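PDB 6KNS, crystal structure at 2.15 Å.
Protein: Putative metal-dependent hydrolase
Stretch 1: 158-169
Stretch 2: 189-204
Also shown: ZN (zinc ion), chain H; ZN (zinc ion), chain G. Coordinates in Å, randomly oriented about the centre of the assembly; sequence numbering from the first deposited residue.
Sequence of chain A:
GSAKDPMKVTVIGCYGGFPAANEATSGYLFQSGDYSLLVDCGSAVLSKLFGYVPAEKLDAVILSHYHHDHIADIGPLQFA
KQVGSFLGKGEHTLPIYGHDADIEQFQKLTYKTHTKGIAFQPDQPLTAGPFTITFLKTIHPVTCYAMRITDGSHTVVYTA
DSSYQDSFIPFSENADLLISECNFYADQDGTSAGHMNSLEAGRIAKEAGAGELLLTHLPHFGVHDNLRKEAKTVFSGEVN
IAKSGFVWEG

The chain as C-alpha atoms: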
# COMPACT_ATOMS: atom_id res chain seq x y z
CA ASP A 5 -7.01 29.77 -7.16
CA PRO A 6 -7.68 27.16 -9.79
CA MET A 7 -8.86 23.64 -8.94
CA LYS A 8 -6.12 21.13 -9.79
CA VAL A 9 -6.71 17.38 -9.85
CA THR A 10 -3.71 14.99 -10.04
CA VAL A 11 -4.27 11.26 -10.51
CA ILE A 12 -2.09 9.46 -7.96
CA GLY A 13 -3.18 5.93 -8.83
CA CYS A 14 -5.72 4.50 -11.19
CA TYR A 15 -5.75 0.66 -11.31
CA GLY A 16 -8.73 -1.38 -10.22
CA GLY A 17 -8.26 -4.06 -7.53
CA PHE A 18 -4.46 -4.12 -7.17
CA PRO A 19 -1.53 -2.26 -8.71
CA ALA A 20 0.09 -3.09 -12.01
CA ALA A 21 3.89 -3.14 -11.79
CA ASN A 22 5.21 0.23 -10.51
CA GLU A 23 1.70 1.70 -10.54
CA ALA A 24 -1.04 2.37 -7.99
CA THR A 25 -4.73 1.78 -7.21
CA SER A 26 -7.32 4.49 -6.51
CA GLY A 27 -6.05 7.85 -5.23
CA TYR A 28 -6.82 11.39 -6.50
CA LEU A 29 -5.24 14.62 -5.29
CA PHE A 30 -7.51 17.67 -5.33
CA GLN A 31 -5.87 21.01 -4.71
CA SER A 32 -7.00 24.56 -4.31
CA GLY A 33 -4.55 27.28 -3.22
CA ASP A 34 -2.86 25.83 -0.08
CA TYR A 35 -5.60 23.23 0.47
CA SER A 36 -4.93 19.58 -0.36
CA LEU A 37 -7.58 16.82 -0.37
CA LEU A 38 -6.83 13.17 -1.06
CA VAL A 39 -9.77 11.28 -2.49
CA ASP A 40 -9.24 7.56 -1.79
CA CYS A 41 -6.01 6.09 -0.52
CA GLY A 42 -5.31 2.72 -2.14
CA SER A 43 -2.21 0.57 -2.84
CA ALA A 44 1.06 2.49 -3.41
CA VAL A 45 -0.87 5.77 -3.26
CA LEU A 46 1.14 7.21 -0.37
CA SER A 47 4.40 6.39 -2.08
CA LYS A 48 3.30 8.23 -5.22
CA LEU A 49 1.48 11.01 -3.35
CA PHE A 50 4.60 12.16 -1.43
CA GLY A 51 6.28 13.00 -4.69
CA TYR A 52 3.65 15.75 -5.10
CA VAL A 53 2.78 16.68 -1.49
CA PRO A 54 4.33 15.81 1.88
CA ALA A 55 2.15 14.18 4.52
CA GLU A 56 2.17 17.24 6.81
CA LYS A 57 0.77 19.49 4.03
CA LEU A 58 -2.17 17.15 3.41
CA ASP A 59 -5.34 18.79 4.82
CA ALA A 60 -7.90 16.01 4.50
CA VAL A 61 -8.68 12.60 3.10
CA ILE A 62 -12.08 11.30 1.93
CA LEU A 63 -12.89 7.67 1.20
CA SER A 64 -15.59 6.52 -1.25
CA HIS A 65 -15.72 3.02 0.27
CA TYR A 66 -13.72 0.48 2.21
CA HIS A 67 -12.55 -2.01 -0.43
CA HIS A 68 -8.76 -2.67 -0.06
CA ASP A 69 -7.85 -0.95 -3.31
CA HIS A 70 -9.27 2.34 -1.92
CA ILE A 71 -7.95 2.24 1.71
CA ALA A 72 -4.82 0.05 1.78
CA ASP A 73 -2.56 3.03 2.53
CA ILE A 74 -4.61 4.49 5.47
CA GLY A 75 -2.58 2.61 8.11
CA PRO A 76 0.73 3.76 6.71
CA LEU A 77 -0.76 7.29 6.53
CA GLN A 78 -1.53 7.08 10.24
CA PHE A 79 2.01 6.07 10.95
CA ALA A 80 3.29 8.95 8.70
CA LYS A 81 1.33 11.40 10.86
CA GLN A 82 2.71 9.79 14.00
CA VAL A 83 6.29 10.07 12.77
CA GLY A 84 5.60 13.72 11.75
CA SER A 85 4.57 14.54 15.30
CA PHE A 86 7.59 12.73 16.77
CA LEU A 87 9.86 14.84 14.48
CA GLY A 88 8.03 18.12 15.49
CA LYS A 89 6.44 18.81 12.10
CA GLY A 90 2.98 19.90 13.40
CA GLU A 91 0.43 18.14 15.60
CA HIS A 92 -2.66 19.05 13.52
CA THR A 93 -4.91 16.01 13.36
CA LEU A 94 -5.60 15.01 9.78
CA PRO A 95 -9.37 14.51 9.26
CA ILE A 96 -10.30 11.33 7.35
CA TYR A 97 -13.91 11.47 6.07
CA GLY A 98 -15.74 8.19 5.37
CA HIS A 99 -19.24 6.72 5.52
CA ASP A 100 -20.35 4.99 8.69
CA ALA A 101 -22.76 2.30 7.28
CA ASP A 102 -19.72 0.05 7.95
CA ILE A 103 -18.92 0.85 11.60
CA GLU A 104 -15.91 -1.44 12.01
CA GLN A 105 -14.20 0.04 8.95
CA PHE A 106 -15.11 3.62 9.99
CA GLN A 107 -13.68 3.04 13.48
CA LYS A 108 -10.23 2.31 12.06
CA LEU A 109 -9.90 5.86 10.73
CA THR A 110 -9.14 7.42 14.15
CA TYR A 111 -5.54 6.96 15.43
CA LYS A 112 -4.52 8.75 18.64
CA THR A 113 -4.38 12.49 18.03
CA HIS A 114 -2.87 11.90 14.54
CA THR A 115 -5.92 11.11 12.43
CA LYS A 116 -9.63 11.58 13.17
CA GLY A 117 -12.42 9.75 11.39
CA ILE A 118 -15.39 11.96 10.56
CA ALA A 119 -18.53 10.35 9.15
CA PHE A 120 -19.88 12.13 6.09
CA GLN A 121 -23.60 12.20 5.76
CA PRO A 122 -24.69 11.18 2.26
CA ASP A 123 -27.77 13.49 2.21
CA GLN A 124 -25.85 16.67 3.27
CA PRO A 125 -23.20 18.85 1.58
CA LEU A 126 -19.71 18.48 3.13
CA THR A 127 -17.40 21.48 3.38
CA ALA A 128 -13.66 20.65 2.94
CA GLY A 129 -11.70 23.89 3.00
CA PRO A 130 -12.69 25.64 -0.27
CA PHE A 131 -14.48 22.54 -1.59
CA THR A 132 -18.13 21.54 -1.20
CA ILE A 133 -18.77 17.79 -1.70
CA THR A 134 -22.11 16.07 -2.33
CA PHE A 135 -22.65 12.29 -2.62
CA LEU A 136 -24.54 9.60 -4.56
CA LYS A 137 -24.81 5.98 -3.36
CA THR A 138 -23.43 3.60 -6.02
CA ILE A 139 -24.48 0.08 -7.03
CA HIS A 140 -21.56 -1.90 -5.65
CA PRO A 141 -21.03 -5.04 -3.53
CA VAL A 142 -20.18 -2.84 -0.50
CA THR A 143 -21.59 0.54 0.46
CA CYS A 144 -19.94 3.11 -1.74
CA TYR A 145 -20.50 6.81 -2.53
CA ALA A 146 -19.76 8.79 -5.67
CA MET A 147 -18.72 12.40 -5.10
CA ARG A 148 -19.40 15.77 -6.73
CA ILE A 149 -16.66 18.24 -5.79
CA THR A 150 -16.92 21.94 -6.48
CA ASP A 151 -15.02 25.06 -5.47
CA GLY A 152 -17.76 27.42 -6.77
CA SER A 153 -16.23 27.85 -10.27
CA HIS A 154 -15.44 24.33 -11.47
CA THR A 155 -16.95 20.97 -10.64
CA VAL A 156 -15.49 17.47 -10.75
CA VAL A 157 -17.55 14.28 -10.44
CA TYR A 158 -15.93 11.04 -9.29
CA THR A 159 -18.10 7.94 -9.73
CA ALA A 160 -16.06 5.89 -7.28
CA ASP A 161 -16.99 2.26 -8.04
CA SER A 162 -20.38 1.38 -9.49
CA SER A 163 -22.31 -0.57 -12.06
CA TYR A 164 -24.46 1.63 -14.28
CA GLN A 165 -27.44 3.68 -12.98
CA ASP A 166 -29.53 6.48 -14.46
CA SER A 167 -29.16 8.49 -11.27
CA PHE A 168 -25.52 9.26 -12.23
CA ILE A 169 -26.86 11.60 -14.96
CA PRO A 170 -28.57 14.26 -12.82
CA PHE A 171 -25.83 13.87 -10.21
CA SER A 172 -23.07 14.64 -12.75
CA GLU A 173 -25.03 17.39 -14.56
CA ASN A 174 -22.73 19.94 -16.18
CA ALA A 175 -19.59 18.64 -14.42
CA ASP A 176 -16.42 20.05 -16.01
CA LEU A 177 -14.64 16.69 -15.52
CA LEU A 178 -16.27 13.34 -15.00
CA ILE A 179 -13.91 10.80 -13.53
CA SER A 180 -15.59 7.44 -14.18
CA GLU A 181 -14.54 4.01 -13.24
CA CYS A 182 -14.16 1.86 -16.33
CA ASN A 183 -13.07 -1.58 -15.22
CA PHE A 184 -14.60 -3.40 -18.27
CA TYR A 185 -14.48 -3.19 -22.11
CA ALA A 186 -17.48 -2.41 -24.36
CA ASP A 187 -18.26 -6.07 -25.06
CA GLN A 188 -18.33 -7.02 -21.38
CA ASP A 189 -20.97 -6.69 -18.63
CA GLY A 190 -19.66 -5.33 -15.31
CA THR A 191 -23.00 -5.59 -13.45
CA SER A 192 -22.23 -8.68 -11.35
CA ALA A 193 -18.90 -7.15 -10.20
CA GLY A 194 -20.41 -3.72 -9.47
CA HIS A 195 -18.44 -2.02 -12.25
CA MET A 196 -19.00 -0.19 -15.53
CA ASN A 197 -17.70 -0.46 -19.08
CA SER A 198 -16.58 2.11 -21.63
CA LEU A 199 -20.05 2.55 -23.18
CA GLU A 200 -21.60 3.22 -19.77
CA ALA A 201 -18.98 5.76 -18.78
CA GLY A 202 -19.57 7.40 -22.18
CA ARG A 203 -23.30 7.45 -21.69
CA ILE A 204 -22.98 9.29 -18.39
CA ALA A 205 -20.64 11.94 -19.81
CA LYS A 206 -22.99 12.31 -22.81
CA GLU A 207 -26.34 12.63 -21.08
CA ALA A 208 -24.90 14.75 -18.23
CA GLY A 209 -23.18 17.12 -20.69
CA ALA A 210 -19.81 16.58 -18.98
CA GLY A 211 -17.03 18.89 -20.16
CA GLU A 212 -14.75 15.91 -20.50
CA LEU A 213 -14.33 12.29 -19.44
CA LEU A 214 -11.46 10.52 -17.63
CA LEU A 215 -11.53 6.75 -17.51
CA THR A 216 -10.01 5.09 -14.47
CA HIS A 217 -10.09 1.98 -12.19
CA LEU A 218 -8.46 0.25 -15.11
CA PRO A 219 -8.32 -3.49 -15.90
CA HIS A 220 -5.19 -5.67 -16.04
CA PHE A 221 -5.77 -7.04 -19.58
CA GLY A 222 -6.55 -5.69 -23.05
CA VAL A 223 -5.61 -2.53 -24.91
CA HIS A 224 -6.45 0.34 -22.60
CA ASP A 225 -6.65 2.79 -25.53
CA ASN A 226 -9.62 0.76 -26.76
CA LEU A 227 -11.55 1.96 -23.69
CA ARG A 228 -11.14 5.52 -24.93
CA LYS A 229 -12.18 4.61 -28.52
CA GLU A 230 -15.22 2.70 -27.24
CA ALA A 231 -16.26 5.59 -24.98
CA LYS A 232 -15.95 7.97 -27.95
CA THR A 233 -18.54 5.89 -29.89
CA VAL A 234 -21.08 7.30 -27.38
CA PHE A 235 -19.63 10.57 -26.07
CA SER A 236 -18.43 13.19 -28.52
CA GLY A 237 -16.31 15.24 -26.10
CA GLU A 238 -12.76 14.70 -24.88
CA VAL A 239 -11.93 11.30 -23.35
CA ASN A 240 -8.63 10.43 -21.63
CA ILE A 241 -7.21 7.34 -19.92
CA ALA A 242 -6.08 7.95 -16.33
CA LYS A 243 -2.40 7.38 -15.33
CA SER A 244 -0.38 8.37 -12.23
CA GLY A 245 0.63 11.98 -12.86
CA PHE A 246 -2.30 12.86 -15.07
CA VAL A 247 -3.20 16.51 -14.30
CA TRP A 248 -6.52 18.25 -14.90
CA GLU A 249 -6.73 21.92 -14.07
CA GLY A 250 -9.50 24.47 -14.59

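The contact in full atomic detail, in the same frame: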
# COMPACT_ATOMS: atom_id res chain seq x y z
N TYR A 158 -16.64 12.31 -9.43
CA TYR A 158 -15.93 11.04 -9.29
C TYR A 158 -16.99 9.98 -9.02
O TYR A 158 -17.71 10.08 -8.04
CB TYR A 158 -14.99 11.12 -8.09
CG TYR A 158 -14.28 9.87 -7.70
CD1 TYR A 158 -13.63 9.08 -8.66
CD2 TYR A 158 -14.21 9.47 -6.36
CE1 TYR A 158 -12.92 7.92 -8.28
CE2 TYR A 158 -13.50 8.32 -5.97
CZ TYR A 158 -12.86 7.55 -6.93
OH TYR A 158 -12.17 6.43 -6.56
N THR A 159 -17.10 8.99 -9.89
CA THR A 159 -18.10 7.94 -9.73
C THR A 159 -17.76 6.96 -8.60
O THR A 159 -18.60 6.15 -8.23
CB THR A 159 -18.24 7.06 -11.01
OG1 THR A 159 -17.00 6.36 -11.24
CG2 THR A 159 -18.60 7.88 -12.23
N ALA A 160 -16.54 7.00 -8.07
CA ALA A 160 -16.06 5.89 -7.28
C ALA A 160 -16.35 4.61 -8.08
O ALA A 160 -16.25 4.61 -9.32
CB ALA A 160 -16.71 5.87 -5.89
N ASP A 161 -16.70 3.53 -7.39
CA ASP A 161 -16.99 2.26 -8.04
C ASP A 161 -18.47 2.07 -8.15
O ASP A 161 -19.18 2.20 -7.15
CB ASP A 161 -16.48 1.11 -7.21
CG ASP A 161 -14.97 1.01 -7.21
OD1 ASP A 161 -14.23 1.95 -7.61
OD2 ASP A 161 -14.56 -0.07 -6.82
N SER A 162 -18.95 1.66 -9.32
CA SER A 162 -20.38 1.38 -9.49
C SER A 162 -20.64 0.62 -10.78
O SER A 162 -19.90 0.78 -11.75
CB SER A 162 -21.14 2.70 -9.54
OG SER A 162 -22.55 2.50 -9.48
N SER A 163 -21.68 -0.19 -10.80
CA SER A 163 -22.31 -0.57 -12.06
C SER A 163 -23.27 0.57 -12.46
O SER A 163 -23.53 1.50 -11.67
CB SER A 163 -23.08 -1.90 -11.96
OG SER A 163 -24.14 -1.83 -11.02
N TYR A 164 -23.78 0.49 -13.67
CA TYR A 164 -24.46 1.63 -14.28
C TYR A 164 -25.77 1.97 -13.55
O TYR A 164 -26.47 1.06 -13.12
CB TYR A 164 -24.73 1.39 -15.80
CG TYR A 164 -25.59 2.50 -16.36
CD1 TYR A 164 -25.03 3.73 -16.72
CD2 TYR A 164 -26.96 2.38 -16.41
CE1 TYR A 164 -25.82 4.77 -17.17
CE2 TYR A 164 -27.76 3.41 -16.84
CZ TYR A 164 -27.19 4.61 -17.21
OH TYR A 164 -28.00 5.62 -17.64
N GLN A 165 -26.08 3.26 -13.38
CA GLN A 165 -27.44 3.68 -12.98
C GLN A 165 -27.77 5.05 -13.55
O GLN A 165 -26.88 5.91 -13.70
CB GLN A 165 -27.59 3.69 -11.44
CG GLN A 165 -26.51 4.51 -10.71
CD GLN A 165 -26.69 4.55 -9.21
OE1 GLN A 165 -27.63 4.00 -8.69
NE2 GLN A 165 -25.76 5.20 -8.50
N ASP A 166 -29.04 5.24 -13.89
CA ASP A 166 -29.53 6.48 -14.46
C ASP A 166 -29.28 7.65 -13.52
O ASP A 166 -29.03 8.77 -13.96
CB ASP A 166 -31.03 6.41 -14.76
CG ASP A 166 -31.36 5.58 -16.02
OD1 ASP A 166 -30.46 5.30 -16.84
OD2 ASP A 166 -32.54 5.23 -16.18
N SER A 167 -29.35 7.41 -12.23
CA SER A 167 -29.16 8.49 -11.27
C SER A 167 -27.78 9.20 -11.40
O SER A 167 -27.61 10.34 -10.95
CB SER A 167 -29.33 7.93 -9.87
OG SER A 167 -28.41 6.85 -9.71
N PHE A 168 -26.79 8.56 -12.01
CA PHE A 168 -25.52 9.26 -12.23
C PHE A 168 -25.68 10.50 -13.14
O PHE A 168 -24.83 11.39 -13.11
CB PHE A 168 -24.50 8.32 -12.87
CG PHE A 168 -23.69 7.49 -11.90
CD1 PHE A 168 -22.90 8.09 -10.95
CD2 PHE A 168 -23.67 6.11 -12.01
CE1 PHE A 168 -22.10 7.32 -10.09
CE2 PHE A 168 -22.90 5.33 -11.17
CZ PHE A 168 -22.10 5.93 -10.21
N ILE A 169 -26.75 10.56 -13.94
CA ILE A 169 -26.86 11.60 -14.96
C ILE A 169 -27.20 12.94 -14.34
O ILE A 169 -26.46 13.89 -14.55
CB ILE A 169 -27.81 11.19 -16.11
CG1 ILE A 169 -27.11 10.13 -16.97
CG2 ILE A 169 -28.21 12.39 -16.99
CD1 ILE A 169 -28.05 9.39 -17.93
N ASP A 189 -19.97 -7.15 -19.59
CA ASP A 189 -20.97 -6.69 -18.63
C ASP A 189 -20.39 -6.67 -17.22
O ASP A 189 -20.07 -7.72 -16.67
CB ASP A 189 -22.16 -7.64 -18.65
CG ASP A 189 -23.30 -7.19 -17.72
OD1 ASP A 189 -23.24 -6.10 -17.10
OD2 ASP A 189 -24.27 -7.94 -17.64
N GLY A 190 -20.27 -5.48 -16.63
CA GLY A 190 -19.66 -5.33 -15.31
C GLY A 190 -20.64 -5.38 -14.14
O GLY A 190 -20.25 -5.13 -12.98
N THR A 191 -21.90 -5.70 -14.43
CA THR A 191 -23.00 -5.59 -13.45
C THR A 191 -22.76 -6.48 -12.24
O THR A 191 -22.86 -6.03 -11.08
CB THR A 191 -24.38 -5.88 -14.14
OG1 THR A 191 -24.66 -4.84 -15.12
CG2 THR A 191 -25.53 -5.96 -13.09
N SER A 192 -22.40 -7.74 -12.47
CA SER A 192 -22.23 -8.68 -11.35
C SER A 192 -21.02 -8.33 -10.48
O SER A 192 -21.01 -8.67 -9.31
CB SER A 192 -22.17 -10.14 -11.84
OG SER A 192 -20.90 -10.40 -12.42
N ALA A 193 -20.01 -7.64 -11.02
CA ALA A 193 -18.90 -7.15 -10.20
C ALA A 193 -19.10 -5.75 -9.62
O ALA A 193 -18.23 -5.24 -8.92
CB ALA A 193 -17.57 -7.18 -11.01
N GLY A 194 -20.21 -5.10 -9.93
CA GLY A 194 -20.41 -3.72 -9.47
C GLY A 194 -19.52 -2.69 -10.15
O GLY A 194 -19.07 -1.71 -9.53
N HIS A 195 -19.27 -2.92 -11.43
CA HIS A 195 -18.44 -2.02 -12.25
C HIS A 195 -19.11 -1.63 -13.56
O HIS A 195 -20.12 -2.19 -13.97
CB HIS A 195 -17.08 -2.65 -12.54
CG HIS A 195 -16.22 -2.85 -11.33
ND1 HIS A 195 -15.87 -1.81 -10.49
CD2 HIS A 195 -15.63 -3.96 -10.84
CE1 HIS A 195 -15.09 -2.29 -9.53
NE2 HIS A 195 -14.96 -3.59 -9.70
N MET A 196 -18.52 -0.65 -14.23
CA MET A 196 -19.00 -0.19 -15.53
C MET A 196 -18.03 -0.47 -16.67
O MET A 196 -16.85 -0.73 -16.44
CB MET A 196 -19.27 1.32 -15.46
CG MET A 196 -20.64 1.64 -14.82
SD MET A 196 -21.07 3.38 -14.92
CE MET A 196 -19.89 4.08 -13.75
N ASN A 197 -18.54 -0.42 -17.90
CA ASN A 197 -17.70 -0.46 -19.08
C ASN A 197 -17.61 0.92 -19.77
O ASN A 197 -18.20 1.92 -19.35
CB ASN A 197 -18.13 -1.57 -20.06
CG ASN A 197 -19.50 -1.32 -20.73
OD1 ASN A 197 -20.01 -0.19 -20.81
ND2 ASN A 197 -20.08 -2.39 -21.23
N SER A 198 -16.83 0.93 -20.83
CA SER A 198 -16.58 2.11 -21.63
C SER A 198 -17.84 2.77 -22.18
O SER A 198 -17.95 4.00 -22.13
CB SER A 198 -15.61 1.73 -22.79
OG SER A 198 -16.06 0.52 -23.43
N LEU A 199 -18.81 1.99 -22.65
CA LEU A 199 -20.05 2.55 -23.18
C LEU A 199 -20.86 3.26 -22.10
O LEU A 199 -21.48 4.31 -22.33
CB LEU A 199 -20.89 1.47 -23.86
CG LEU A 199 -20.19 0.67 -24.97
CD1 LEU A 199 -21.13 -0.41 -25.56
CD2 LEU A 199 -19.66 1.57 -26.08
N GLU A 200 -20.83 2.69 -20.90
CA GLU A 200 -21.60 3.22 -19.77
C GLU A 200 -20.99 4.52 -19.25
O GLU A 200 -21.71 5.50 -18.99
CB GLU A 200 -21.72 2.16 -18.68
CG GLU A 200 -22.72 1.04 -19.11
CD GLU A 200 -22.56 -0.28 -18.35
OE1 GLU A 200 -21.47 -0.56 -17.79
OE2 GLU A 200 -23.54 -1.05 -18.34
N ALA A 201 -19.67 4.54 -19.13
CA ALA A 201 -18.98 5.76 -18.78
C ALA A 201 -19.32 6.83 -19.84
O ALA A 201 -19.61 7.97 -19.50
CB ALA A 201 -17.48 5.53 -18.69
N GLY A 202 -19.28 6.46 -21.11
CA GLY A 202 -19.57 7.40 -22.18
C GLY A 202 -20.98 7.97 -22.10
O GLY A 202 -21.22 9.15 -22.36
N ARG A 203 -21.91 7.09 -21.75
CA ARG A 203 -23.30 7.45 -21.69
C ARG A 203 -23.51 8.50 -20.62
O ARG A 203 -24.22 9.48 -20.84
CB ARG A 203 -24.13 6.21 -21.40
CG ARG A 203 -25.60 6.55 -21.18
CD ARG A 203 -26.47 5.31 -21.15
NE ARG A 203 -27.89 5.70 -21.19
CZ ARG A 203 -28.91 4.94 -20.81
NH1 ARG A 203 -28.72 3.73 -20.32
NH2 ARG A 203 -30.15 5.42 -20.91
N ILE A 204 -22.84 8.33 -19.48
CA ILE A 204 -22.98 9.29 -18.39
C ILE A 204 -22.45 10.65 -18.80
O ILE A 204 -23.15 11.66 -18.65
CB ILE A 204 -22.32 8.86 -17.07
CG1 ILE A 204 -22.98 7.60 -16.51
CG2 ILE A 204 -22.47 9.96 -16.07
CD1 ILE A 204 -22.11 6.80 -15.45
ZN ZN H . -14.84 -1.40 -4.89
ZN ZN G . -12.34 -0.29 -6.47
O HOH W 1 -24.13 -4.03 -9.71
O HOH W 2 -22.48 -1.75 -15.41

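The two stretches pack without a direct hydrogen bond between them; water, CA-H...O contacts and apolar side chains join them. The CA atoms of Ser163 and His195 are the nearest pair, 4.1 Å apart; here Ser163 CA lies 3.3 Å from His195 O and His195 CA 3.2 Å from Ser162 O. Water 2 accepts from Tyr164 N (3.1 Å) and donates to His195 O (2.8 Å) and Glu200 OE1 (2.8 Å). Glu200 (chi1 m, chi2 t) folds back over its helix start: its OE1 accepts from Asn197 N (2.9 Å), while Asn197, chi1 p, caps the helix by accepting from Glu200 N at OD1 (3.0 Å). Ser163, also p, links through water 1 to Thr191 O. Tyr164, chi1 t, extends along the helix, its ring edge meeting Met196 SD and Ile204 CG1 (4.1 Å from Tyr164 CE1); its hydroxyl donates to Asp166 OD1 (2.6 Å). Both oxygens lie over one face of the guanidinium ending the extended Arg203 side chain (chi1 to chi3 t), so Asp166 OD1, 4.1 Å from Arg203 NH2, offers charge proximity without a salt bridge. Met196 (m, t), turned back at chi3 (m), sets CE beside the Phe168 ring, 4.2 Å from Phe168 CE2; Ile204 (m, t) sends CD1 to Phe168 CB (3.8 Å) although its CA-to-CB bond points sideways. Asp161, chi1 m, places OD2 on both zinc ions (2.4 Å to chain H ZN, 2.2 Å to chain G ZN) and 3.5 Å from His195 CE1, at the imidazole edge.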